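Local coordinates for putative lipoprotein (Bacteroides thetaiotaomicron, PDB 4Q1Z) that is of unknown function but is a putative two-domain lipoprotein of the gut bacterium, assigned to the DUF4876 family, at residues Gly263-Trp277 / Ala300-Val314. Residues are numbered along the deposited sequence; the frame is centred on the assembly and turned at random.
Sequences GGAYVIFRVPEGEAW and AKIPIKYVLDAVEAV
Ile302 lays its CG2 methyl over the middle of the Phe269 ring, 3.8 Å from the centroid and 9° off the normal. Phe269 reaches it by turning CG between its backbone N and carbonyl carbon (chi1 62°), while CG1 of the isoleucine touches ring atom CZ. Trp277 packs beside them: its indole NE1 gives a hydrogen bond of 2.7 Å to Lys301 O, nearly in the ring plane, and Pro303 CD lies 3.5 Å from the same NE1. Further along, Val267 CG1 meets Ala310 CB at 3.7 Å on the face it shares with Phe269.

Behind these side chains, strands 265-269 and 309-312 run antiparallel as the edge pair of a large mixed sheet; strand 148-152 bonds to the other side of 265-269. Tyr266 and Val311 exchange two backbone hydrogen bonds. At Ile268 the ladder slips by one residue in a classic beta bulge: Ile268 O takes Leu308 N at 2.9 Å and, weakly, Asp309 N. Asp309 turns its carboxylate to Arg347 and Phe110 N.

Past the bulge the packing stays close as far as the buried Tyr306 ring and gives way to solvent beyond its hydroxyl. Val271 CA sits over one face of this ring and Pro303 CB over the opposite one, while Pro272 CD comes over the ring 3.3 Å from Tyr306 CE1. At the ring's edge the hydroxyl donates to Glu275 OE1 over 2.6 Å, arriving from well above the carboxylate plane. Trimming Tyr306 to an alanine is likely to open a gap between Val271 and Pro303 and leave Glu275 without its phenol partner. Glu275 is exposed and poorly ordered, and its salt bridge to Lys305 NZ is long, 3.7 Å from OE1; that lysine also bonds a triethylene glycol, probably from the crystallisation liquor.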
loop_
_atom_site.group_PDB
_atom_site.type_symbol
_atom_site.label_atom_id
_atom_site.label_comp_id
_atom_site.label_asym_id
_atom_site.label_seq_id
_atom_site.Cartn_x
_atom_site.Cartn_y
_atom_site.Cartn_z
ATOM N N GLY A 263 10.090 -15.600 -2.241
ATOM C CA GLY A 263 8.846 -14.905 -1.967
ATOM C C GLY A 263 8.532 -14.976 -0.492
ATOM O O GLY A 263 8.493 -16.062 0.110
ATOM N N GLY A 264 8.354 -13.799 0.091
ATOM C CA GLY A 264 7.987 -13.646 1.493
ATOM C C GLY A 264 6.555 -13.183 1.610
ATOM O O GLY A 264 5.936 -12.834 0.600
ATOM N N ALA A 265 6.008 -13.228 2.842
ATOM C CA ALA A 265 4.667 -12.748 3.176
ATOM C C ALA A 265 4.867 -11.416 3.926
ATOM O O ALA A 265 5.496 -11.394 4.986
ATOM C CB ALA A 265 3.914 -13.779 4.004
ATOM N N TYR A 266 4.449 -10.300 3.297
ATOM C CA TYR A 266 4.680 -8.922 3.785
ATOM C C TYR A 266 3.420 -8.277 4.293
ATOM O O TYR A 266 2.385 -8.382 3.650
ATOM C CB TYR A 266 5.258 -8.050 2.628
ATOM C CG TYR A 266 6.297 -8.779 1.792
ATOM C CD1 TYR A 266 7.553 -9.095 2.321
ATOM C CD2 TYR A 266 6.008 -9.205 0.496
ATOM C CE1 TYR A 266 8.492 -9.814 1.581
ATOM C CE2 TYR A 266 6.966 -9.886 -0.273
ATOM C CZ TYR A 266 8.195 -10.215 0.288
ATOM O OH TYR A 266 9.141 -10.917 -0.423
ATOM N N VAL A 267 3.512 -7.559 5.417
ATOM C CA VAL A 267 2.389 -6.792 5.973
ATOM C C VAL A 267 2.860 -5.426 6.462
ATOM O O VAL A 267 3.958 -5.293 7.005
ATOM C CB VAL A 267 1.572 -7.501 7.117
ATOM C CG1 VAL A 267 0.793 -8.713 6.611
ATOM C CG2 VAL A 267 2.439 -7.860 8.319
ATOM N N ILE A 268 1.977 -4.427 6.326
ATOM C CA ILE A 268 2.123 -3.108 6.934
ATOM C C ILE A 268 0.885 -2.934 7.791
ATOM O O ILE A 268 -0.224 -3.283 7.351
ATOM C CB ILE A 268 2.424 -1.912 6.008
ATOM C CG1 ILE A 268 1.443 -1.823 4.793
ATOM C CG2 ILE A 268 3.938 -1.907 5.620
ATOM C CD1 ILE A 268 1.361 -0.482 4.133
ATOM N N PHE A 269 1.069 -2.490 9.044
ATOM C CA PHE A 269 -0.060 -2.378 9.969
ATOM C C PHE A 269 0.094 -1.204 10.939
ATOM O O PHE A 269 1.211 -0.799 11.305
ATOM C CB PHE A 269 -0.286 -3.690 10.723
ATOM C CG PHE A 269 0.834 -4.186 11.615
ATOM C CD1 PHE A 269 1.891 -4.933 11.088
ATOM C CD2 PHE A 269 0.788 -3.985 13.005
ATOM C CE1 PHE A 269 2.892 -5.441 11.920
ATOM C CE2 PHE A 269 1.791 -4.489 13.831
ATOM C CZ PHE A 269 2.820 -5.241 13.287
ATOM N N ARG A 270 -1.072 -0.661 11.327
ATOM C CA ARG A 270 -1.180 0.487 12.227
ATOM C C ARG A 270 -1.854 0.086 13.538
ATOM O O ARG A 270 -2.883 -0.578 13.542
ATOM C CB ARG A 270 -1.967 1.630 11.540
ATOM C CG ARG A 270 -1.718 3.011 12.143
ATOM C CD ARG A 270 -2.710 4.044 11.630
ATOM N NE ARG A 270 -2.290 5.412 11.942
ATOM C CZ ARG A 270 -2.602 6.066 13.059
ATOM N NH1 ARG A 270 -3.347 5.484 13.993
ATOM N NH2 ARG A 270 -2.173 7.306 13.252
ATOM N N VAL A 271 -1.258 0.483 14.655
ATOM C CA VAL A 271 -1.808 0.206 15.988
ATOM C C VAL A 271 -2.558 1.486 16.372
ATOM O O VAL A 271 -1.955 2.559 16.350
ATOM C CB VAL A 271 -0.749 -0.244 17.046
ATOM C CG1 VAL A 271 -1.380 -0.402 18.428
ATOM C CG2 VAL A 271 -0.085 -1.548 16.630
ATOM N N PRO A 272 -3.876 1.417 16.648
ATOM C CA PRO A 272 -4.631 2.647 16.965
ATOM C C PRO A 272 -4.143 3.377 18.212
ATOM O O PRO A 272 -3.759 2.752 19.203
ATOM C CB PRO A 272 -6.073 2.152 17.174
ATOM C CG PRO A 272 -6.126 0.818 16.574
ATOM C CD PRO A 272 -4.752 0.235 16.696
ATOM N N GLU A 273 -4.164 4.720 18.137
ATOM C CA GLU A 273 -3.797 5.619 19.231
ATOM C C GLU A 273 -4.726 5.300 20.416
ATOM O O GLU A 273 -5.957 5.342 20.275
ATOM C CB GLU A 273 -3.886 7.097 18.768
ATOM C CG GLU A 273 -3.589 8.151 19.833
ATOM C CD GLU A 273 -2.217 8.137 20.487
ATOM O OE1 GLU A 273 -1.199 8.147 19.756
ATOM O OE2 GLU A 273 -2.162 8.170 21.739
ATOM N N GLY A 274 -4.119 4.879 21.522
ATOM C CA GLY A 274 -4.843 4.460 22.717
ATOM C C GLY A 274 -4.668 2.978 22.969
ATOM O O GLY A 274 -4.411 2.578 24.111
ATOM N N GLU A 275 -4.781 2.154 21.889
ATOM C CA GLU A 275 -4.587 0.706 21.956
ATOM C C GLU A 275 -3.120 0.391 22.148
ATOM O O GLU A 275 -2.271 1.091 21.606
ATOM C CB GLU A 275 -5.120 -0.005 20.707
ATOM C CG GLU A 275 -6.608 -0.311 20.780
ATOM C CD GLU A 275 -7.091 -1.425 19.868
ATOM O OE1 GLU A 275 -6.774 -2.608 20.140
ATOM O OE2 GLU A 275 -7.847 -1.117 18.919
ATOM N N ALA A 276 -2.826 -0.635 22.956
ATOM C CA ALA A 276 -1.475 -1.088 23.239
ATOM C C ALA A 276 -1.188 -2.410 22.536
ATOM O O ALA A 276 -2.076 -3.257 22.417
ATOM C CB ALA A 276 -1.282 -1.238 24.731
ATOM N N TRP A 277 0.045 -2.568 22.044
ATOM C CA TRP A 277 0.517 -3.771 21.366
ATOM C C TRP A 277 2.035 -3.924 21.570
ATOM O O TRP A 277 2.838 -3.199 20.952
ATOM C CB TRP A 277 0.151 -3.756 19.868
ATOM C CG TRP A 277 0.540 -5.019 19.149
ATOM C CD1 TRP A 277 -0.091 -6.225 19.211
ATOM C CD2 TRP A 277 1.677 -5.206 18.280
ATOM N NE1 TRP A 277 0.582 -7.157 18.444
ATOM C CE2 TRP A 277 1.658 -6.553 17.846
ATOM C CE3 TRP A 277 2.704 -4.356 17.811
ATOM C CZ2 TRP A 277 2.612 -7.069 16.964
ATOM C CZ3 TRP A 277 3.650 -4.870 16.937
ATOM C CH2 TRP A 277 3.586 -6.204 16.505
ATOM N N ALA A 300 5.542 -12.880 16.555
ATOM C CA ALA A 300 4.701 -11.786 17.078
ATOM C C ALA A 300 3.308 -11.935 16.571
ATOM O O ALA A 300 3.111 -12.195 15.386
ATOM C CB ALA A 300 5.267 -10.432 16.674
ATOM N N LYS A 301 2.333 -11.808 17.472
ATOM C CA LYS A 301 0.913 -11.909 17.135
ATOM C C LYS A 301 0.462 -10.579 16.591
ATOM O O LYS A 301 0.344 -9.610 17.334
ATOM C CB LYS A 301 0.066 -12.364 18.337
ATOM C CG LYS A 301 0.242 -13.836 18.664
ATOM C CD LYS A 301 -0.675 -14.198 19.811
ATOM C CE LYS A 301 -0.120 -15.346 20.630
ATOM N NZ LYS A 301 -0.991 -15.694 21.781
ATOM N N ILE A 302 0.284 -10.521 15.270
ATOM C CA ILE A 302 -0.141 -9.308 14.577
ATOM C C ILE A 302 -1.668 -9.341 14.406
ATOM O O ILE A 302 -2.159 -10.165 13.629
ATOM C CB ILE A 302 0.613 -9.155 13.227
ATOM C CG1 ILE A 302 2.148 -8.984 13.464
ATOM C CG2 ILE A 302 0.024 -8.016 12.359
ATOM C CD1 ILE A 302 2.998 -9.388 12.310
ATOM N N PRO A 303 -2.442 -8.463 15.098
ATOM C CA PRO A 303 -3.899 -8.448 14.890
ATOM C C PRO A 303 -4.255 -8.118 13.440
ATOM O O PRO A 303 -3.848 -7.080 12.890
ATOM C CB PRO A 303 -4.377 -7.361 15.871
ATOM C CG PRO A 303 -3.305 -7.341 16.932
ATOM C CD PRO A 303 -2.060 -7.446 16.093
ATOM N N ILE A 304 -4.996 -9.036 12.814
ATOM C CA ILE A 304 -5.508 -8.935 11.440
ATOM C C ILE A 304 -6.281 -7.590 11.240
ATOM O O ILE A 304 -6.198 -6.980 10.174
ATOM C CB ILE A 304 -6.391 -10.193 11.156
ATOM C CG1 ILE A 304 -5.511 -11.384 10.721
ATOM C CG2 ILE A 304 -7.520 -9.932 10.165
ATOM C CD1 ILE A 304 -6.197 -12.781 10.886
ATOM N N LYS A 305 -6.965 -7.119 12.288
ATOM C CA LYS A 305 -7.752 -5.886 12.267
ATOM C C LYS A 305 -6.860 -4.620 12.143
ATOM O O LYS A 305 -7.384 -3.544 11.841
ATOM C CB LYS A 305 -8.670 -5.802 13.511
ATOM C CG LYS A 305 -7.956 -5.758 14.871
ATOM C CD LYS A 305 -8.879 -5.250 15.983
ATOM C CE LYS A 305 -8.282 -5.414 17.360
ATOM N NZ LYS A 305 -9.128 -4.815 18.433
ATOM N N TYR A 306 -5.534 -4.745 12.393
ATOM C CA TYR A 306 -4.599 -3.617 12.314
ATOM C C TYR A 306 -3.947 -3.484 10.934
ATOM O O TYR A 306 -3.362 -2.444 10.629
ATOM C CB TYR A 306 -3.469 -3.798 13.334
ATOM C CG TYR A 306 -3.762 -3.587 14.813
ATOM C CD1 TYR A 306 -5.006 -3.138 15.248
ATOM C CD2 TYR A 306 -2.790 -3.849 15.777
ATOM C CE1 TYR A 306 -5.283 -2.993 16.607
ATOM C CE2 TYR A 306 -3.047 -3.667 17.136
ATOM C CZ TYR A 306 -4.286 -3.230 17.544
ATOM O OH TYR A 306 -4.503 -3.063 18.886
ATOM N N VAL A 307 -4.027 -4.541 10.117
ATOM C CA VAL A 307 -3.358 -4.627 8.836
ATOM C C VAL A 307 -3.974 -3.657 7.777
ATOM O O VAL A 307 -5.162 -3.691 7.488
ATOM C CB VAL A 307 -3.263 -6.101 8.339
ATOM C CG1 VAL A 307 -2.505 -6.192 7.021
ATOM C CG2 VAL A 307 -2.574 -6.973 9.382
ATOM N N LEU A 308 -3.096 -2.814 7.198
ATOM C CA LEU A 308 -3.357 -1.826 6.149
ATOM C C LEU A 308 -3.206 -2.479 4.759
ATOM O O LEU A 308 -4.030 -2.212 3.871
ATOM C CB LEU A 308 -2.391 -0.637 6.314
ATOM C CG LEU A 308 -2.645 0.298 7.492
ATOM C CD1 LEU A 308 -1.551 1.303 7.628
ATOM C CD2 LEU A 308 -3.958 1.026 7.342
ATOM N N ASP A 309 -2.156 -3.346 4.577
ATOM C CA ASP A 309 -1.952 -4.119 3.348
ATOM C C ASP A 309 -1.114 -5.373 3.627
ATOM O O ASP A 309 -0.214 -5.340 4.461
ATOM C CB ASP A 309 -1.323 -3.281 2.199
ATOM C CG ASP A 309 -1.439 -3.870 0.769
ATOM O OD1 ASP A 309 -2.386 -4.637 0.506
ATOM O OD2 ASP A 309 -0.642 -3.479 -0.097
ATOM N N ALA A 310 -1.400 -6.458 2.892
ATOM C CA ALA A 310 -0.705 -7.743 2.945
ATOM C C ALA A 310 -0.477 -8.293 1.551
ATOM O O ALA A 310 -1.356 -8.199 0.704
ATOM C CB ALA A 310 -1.504 -8.731 3.766
ATOM N N VAL A 311 0.726 -8.825 1.288
ATOM C CA VAL A 311 1.107 -9.421 -0.006
ATOM C C VAL A 311 1.740 -10.794 0.234
ATOM O O VAL A 311 2.801 -10.897 0.866
ATOM C CB VAL A 311 2.046 -8.510 -0.860
ATOM C CG1 VAL A 311 2.364 -9.149 -2.222
ATOM C CG2 VAL A 311 1.439 -7.127 -1.047
ATOM N N GLU A 312 1.111 -11.839 -0.316
ATOM C CA GLU A 312 1.617 -13.214 -0.214
ATOM C C GLU A 312 2.445 -13.569 -1.431
ATOM O O GLU A 312 1.881 -13.963 -2.449
ATOM C CB GLU A 312 0.455 -14.223 -0.053
ATOM C CG GLU A 312 0.884 -15.674 0.094
ATOM C CD GLU A 312 0.739 -16.233 1.493
ATOM O OE1 GLU A 312 -0.398 -16.202 2.015
ATOM O OE2 GLU A 312 1.745 -16.732 2.055
ATOM N N ALA A 313 3.784 -13.488 -1.326
ATOM C CA ALA A 313 4.610 -13.956 -2.443
ATOM C C ALA A 313 5.100 -15.354 -2.106
ATOM O O ALA A 313 5.257 -15.707 -0.919
ATOM C CB ALA A 313 5.758 -13.007 -2.753
ATOM N N VAL A 314 5.205 -16.194 -3.159
ATOM C CA VAL A 314 5.589 -17.607 -3.086
ATOM C C VAL A 314 6.535 -17.947 -4.253
ATOM O O VAL A 314 6.741 -17.117 -5.146
ATOM C CB VAL A 314 4.357 -18.557 -3.071
ATOM C CG1 VAL A 314 3.516 -18.411 -1.795
ATOM C CG2 VAL A 314 3.514 -18.408 -4.334
#